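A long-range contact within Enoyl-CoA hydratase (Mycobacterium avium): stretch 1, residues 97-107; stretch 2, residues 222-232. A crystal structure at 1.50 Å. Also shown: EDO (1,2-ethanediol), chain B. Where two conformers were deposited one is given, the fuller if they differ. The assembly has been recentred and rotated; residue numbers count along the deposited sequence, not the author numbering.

Stretch 1 (97-107) MAALMRAIVES
Stretch 2 222-232: TTAAVLERFDR

Two helices, more than a hundred residues apart in sequence, lie nearly antiparallel: their N-to-C directions differ by 157°, and the axes come no closer than 10.7 Å. Stretch 1 is helical through most of its length, in a helix that begins earlier in the chain; residues 97-105 are built at phi/psi near -62/-42, and Glu106 at -79/-17. Residues 222-232 belong to a helix that runs on in both directions, kinked where the N atoms of Ala225 and Val226 lack a bond to the preceding turn; Thr223, at -102/-11, departs from the ideal helix there. The register is set by two pairs: Arg102 CA lies 7.6 Å from Leu227 CA, and Val105 CA lies 6.8 Å from Thr223 CA. Together the stretches bury 474 Å².

Along the first helix, the contact begins with a small residue. The backbone O of Ala98, which accepts the helical bond from Arg102 N at 2.9 Å, also meets the edge of the Phe230 ring, 3.4 Å from CE2. Phe230 (chi1 -83°, chi2 74°) points toward the first helix and carries the largest covered area of the contact, 105 Å². One turn on from Met97, Met101 (m, t, m) sets its CB 3.9 Å from Phe230 CZ, again at the ring edge, so the ring presents its edge to Ala98 and Met101.

Arg102 makes the direct hydrogen bonds between the stretches. Its CA-to-CB bond points sideways, but an extended chain (t, t, t, chi4 149°) brings the guanidinium to the second helix. NH1 and NH2 each donate to Asp231 OD1 at 3.0 Å, a forked salt bridge near the guanidinium plane that pairs opposite charges at an exposed margin. NE donates to Glu106 OE2 at 3.0 Å, a second salt bridge, one helical turn along. Its aliphatic surroundings are used too: NH1 lies 3.6 Å from Phe230 CB and NE 4.0 Å from Leu227 CD2.

Val105 (t) is buried and points toward the second helix. Its CG1 reaches Leu227 CD2 (Leu227 is m, t) at 3.8 Å, Val226 CG1 (Val226 is t) at 4.2 Å and Thr223 CB at 3.8 Å. Thr223 (p) offers its methyl to the backbone, with CG2 3.8 Å from Val105 O. A water completes the polar side of this pairing: it donates to Val105 O at 2.8 Å and hydrogen-bonds Thr223 OG1 at 2.9 Å.

Glu106 (m, t, chi3 -23°) adds its CG methylene, 4.0 Å from Leu227 CD2, while its carboxylate serves Arg102. The rule is an apolar seam with a charged network along one side.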

# COMPACT_ATOMS: atom_id res chain seq x y z
N MET A 97 -14.98 5.97 20.76
CA MET A 97 -14.28 4.96 19.95
C MET A 97 -12.94 5.48 19.40
O MET A 97 -11.92 4.78 19.52
CB MET A 97 -15.18 4.44 18.82
CG MET A 97 -14.59 3.23 18.06
SD MET A 97 -14.26 1.84 19.19
CE MET A 97 -13.18 0.80 18.21
N ALA A 98 -12.92 6.69 18.85
CA ALA A 98 -11.67 7.32 18.38
C ALA A 98 -10.62 7.47 19.49
O ALA A 98 -9.43 7.18 19.28
CB ALA A 98 -11.96 8.67 17.71
N ALA A 99 -11.05 7.89 20.69
CA ALA A 99 -10.12 8.06 21.81
C ALA A 99 -9.48 6.75 22.32
O ALA A 99 -8.31 6.74 22.72
CB ALA A 99 -10.80 8.82 22.96
N LEU A 100 -10.25 5.66 22.27
CA LEU A 100 -9.74 4.34 22.63
C LEU A 100 -8.71 3.84 21.62
O LEU A 100 -7.63 3.36 22.00
CB LEU A 100 -10.88 3.32 22.85
CG LEU A 100 -10.46 1.87 23.15
CD1 LEU A 100 -9.63 1.78 24.45
CD2 LEU A 100 -11.72 0.99 23.21
N MET A 101 -9.04 3.95 20.33
CA MET A 101 -8.06 3.61 19.28
C MET A 101 -6.78 4.43 19.39
O MET A 101 -5.66 3.88 19.29
CB MET A 101 -8.69 3.77 17.88
CG MET A 101 -9.85 2.78 17.56
SD MET A 101 -10.37 2.85 15.81
CE MET A 101 -10.83 4.61 15.67
N ARG A 102 -6.92 5.73 19.63
CA ARG A 102 -5.77 6.64 19.78
C ARG A 102 -4.85 6.28 20.98
O ARG A 102 -3.62 6.39 20.88
CB ARG A 102 -6.21 8.12 19.81
CG ARG A 102 -5.04 9.11 19.65
CD ARG A 102 -5.44 10.58 19.38
NE ARG A 102 -4.25 11.36 19.02
CZ ARG A 102 -4.21 12.40 18.20
NH1 ARG A 102 -5.32 12.86 17.61
NH2 ARG A 102 -3.04 13.00 17.97
N ALA A 103 -5.44 5.84 22.10
CA ALA A 103 -4.67 5.40 23.28
C ALA A 103 -3.77 4.19 22.95
O ALA A 103 -2.60 4.14 23.37
CB ALA A 103 -5.59 5.07 24.48
N ILE A 104 -4.30 3.24 22.18
CA ILE A 104 -3.52 2.06 21.74
C ILE A 104 -2.36 2.53 20.82
O ILE A 104 -1.20 2.14 21.01
CB ILE A 104 -4.43 1.00 21.02
CG1 ILE A 104 -5.45 0.37 22.00
CG2 ILE A 104 -3.58 -0.10 20.32
CD1 ILE A 104 -6.54 -0.43 21.32
N VAL A 105 -2.67 3.38 19.83
CA VAL A 105 -1.67 3.88 18.87
C VAL A 105 -0.54 4.72 19.53
O VAL A 105 0.64 4.61 19.10
CB VAL A 105 -2.36 4.62 17.67
CG1 VAL A 105 -1.32 5.16 16.68
CG2 VAL A 105 -3.29 3.68 16.91
N GLU A 106 -0.88 5.51 20.56
CA GLU A 106 0.09 6.41 21.25
C GLU A 106 1.02 5.70 22.27
O GLU A 106 2.01 6.29 22.71
CB GLU A 106 -0.63 7.59 21.95
CG GLU A 106 -1.16 8.66 20.98
CD GLU A 106 -1.92 9.82 21.67
OE1 GLU A 106 -2.40 9.62 22.80
OE2 GLU A 106 -2.05 10.90 21.07
N SER A 107 0.66 4.48 22.69
CA SER A 107 1.39 3.79 23.80
C SER A 107 2.89 3.55 23.49
O SER A 107 3.25 3.25 22.36
CB SER A 107 0.72 2.45 24.10
OG SER A 107 1.34 1.74 25.19
N THR A 222 6.45 4.06 12.77
CA THR A 222 5.34 3.42 12.04
C THR A 222 3.95 4.03 12.32
O THR A 222 3.02 3.81 11.52
CB THR A 222 5.28 1.86 12.26
OG1 THR A 222 4.81 1.54 13.58
CG2 THR A 222 6.67 1.21 11.99
N THR A 223 3.81 4.81 13.40
CA THR A 223 2.51 5.40 13.79
C THR A 223 2.31 6.89 13.45
O THR A 223 1.19 7.39 13.54
CB THR A 223 2.23 5.26 15.32
OG1 THR A 223 3.25 5.96 16.05
CG2 THR A 223 2.16 3.79 15.76
N ALA A 224 3.39 7.58 13.04
CA ALA A 224 3.33 9.02 12.76
C ALA A 224 2.25 9.41 11.75
O ALA A 224 1.46 10.34 11.99
CB ALA A 224 4.72 9.54 12.32
N ALA A 225 2.18 8.68 10.63
CA ALA A 225 1.17 8.96 9.58
C ALA A 225 -0.28 8.69 10.04
O ALA A 225 -1.21 9.43 9.67
CB ALA A 225 1.47 8.19 8.29
N VAL A 226 -0.46 7.64 10.85
CA VAL A 226 -1.77 7.32 11.45
C VAL A 226 -2.27 8.44 12.38
O VAL A 226 -3.43 8.88 12.26
CB VAL A 226 -1.75 5.93 12.18
CG1 VAL A 226 -3.10 5.62 12.85
CG2 VAL A 226 -1.39 4.80 11.19
N LEU A 227 -1.41 8.95 13.26
CA LEU A 227 -1.81 10.02 14.18
C LEU A 227 -2.16 11.35 13.44
O LEU A 227 -3.07 12.09 13.88
CB LEU A 227 -0.75 10.21 15.27
CG LEU A 227 -0.61 9.01 16.23
CD1 LEU A 227 0.66 9.10 17.08
CD2 LEU A 227 -1.86 8.87 17.09
N GLU A 228 -1.49 11.61 12.32
CA GLU A 228 -1.80 12.77 11.47
C GLU A 228 -3.21 12.69 10.90
O GLU A 228 -3.91 13.73 10.80
CB GLU A 228 -0.80 12.91 10.32
CG GLU A 228 0.60 13.32 10.72
CD GLU A 228 1.58 13.27 9.55
OE1 GLU A 228 1.27 13.83 8.47
OE2 GLU A 228 2.66 12.66 9.70
N ARG A 229 -3.64 11.48 10.53
CA ARG A 229 -5.00 11.23 10.00
C ARG A 229 -6.08 11.48 11.08
O ARG A 229 -7.12 12.11 10.78
CB ARG A 229 -5.10 9.81 9.39
CG ARG A 229 -6.45 9.47 8.73
CD ARG A 229 -6.56 8.01 8.28
NE ARG A 229 -5.67 7.69 7.16
CZ ARG A 229 -6.03 7.63 5.88
NH1 ARG A 229 -7.28 7.86 5.52
NH2 ARG A 229 -5.12 7.31 4.96
N PHE A 230 -5.84 11.02 12.31
CA PHE A 230 -6.70 11.34 13.46
C PHE A 230 -6.84 12.87 13.64
O PHE A 230 -7.95 13.39 13.79
CB PHE A 230 -6.16 10.73 14.78
CG PHE A 230 -6.54 9.26 15.03
CD1 PHE A 230 -5.93 8.22 14.32
CD2 PHE A 230 -7.46 8.92 16.05
CE1 PHE A 230 -6.25 6.87 14.60
CE2 PHE A 230 -7.79 7.58 16.35
CZ PHE A 230 -7.17 6.54 15.63
N ASP A 231 -5.71 13.60 13.62
CA ASP A 231 -5.72 15.07 13.76
C ASP A 231 -6.63 15.74 12.70
O ASP A 231 -7.42 16.63 13.04
CB ASP A 231 -4.29 15.63 13.67
CG ASP A 231 -3.46 15.40 14.92
OD1 ASP A 231 -4.01 15.10 16.01
OD2 ASP A 231 -2.22 15.56 14.80
N ARG A 232 -6.51 15.32 11.44
CA ARG A 232 -7.29 15.89 10.32
C ARG A 232 -8.79 15.51 10.30
O ARG A 232 -9.63 16.38 9.97
CB ARG A 232 -6.68 15.51 8.96
CG ARG A 232 -5.25 15.97 8.72
CD ARG A 232 -4.85 15.77 7.24
NE ARG A 232 -4.98 14.38 6.78
CZ ARG A 232 -4.01 13.46 6.84
NH1 ARG A 232 -2.81 13.77 7.32
NH2 ARG A 232 -4.23 12.23 6.40
C1 EDO B . -10.87 9.19 6.36
O1 EDO B . -9.59 9.18 7.00
C2 EDO B . -10.70 9.22 4.84
O2 EDO B . -12.01 9.23 4.26
O HOH W 1 3.18 5.79 18.92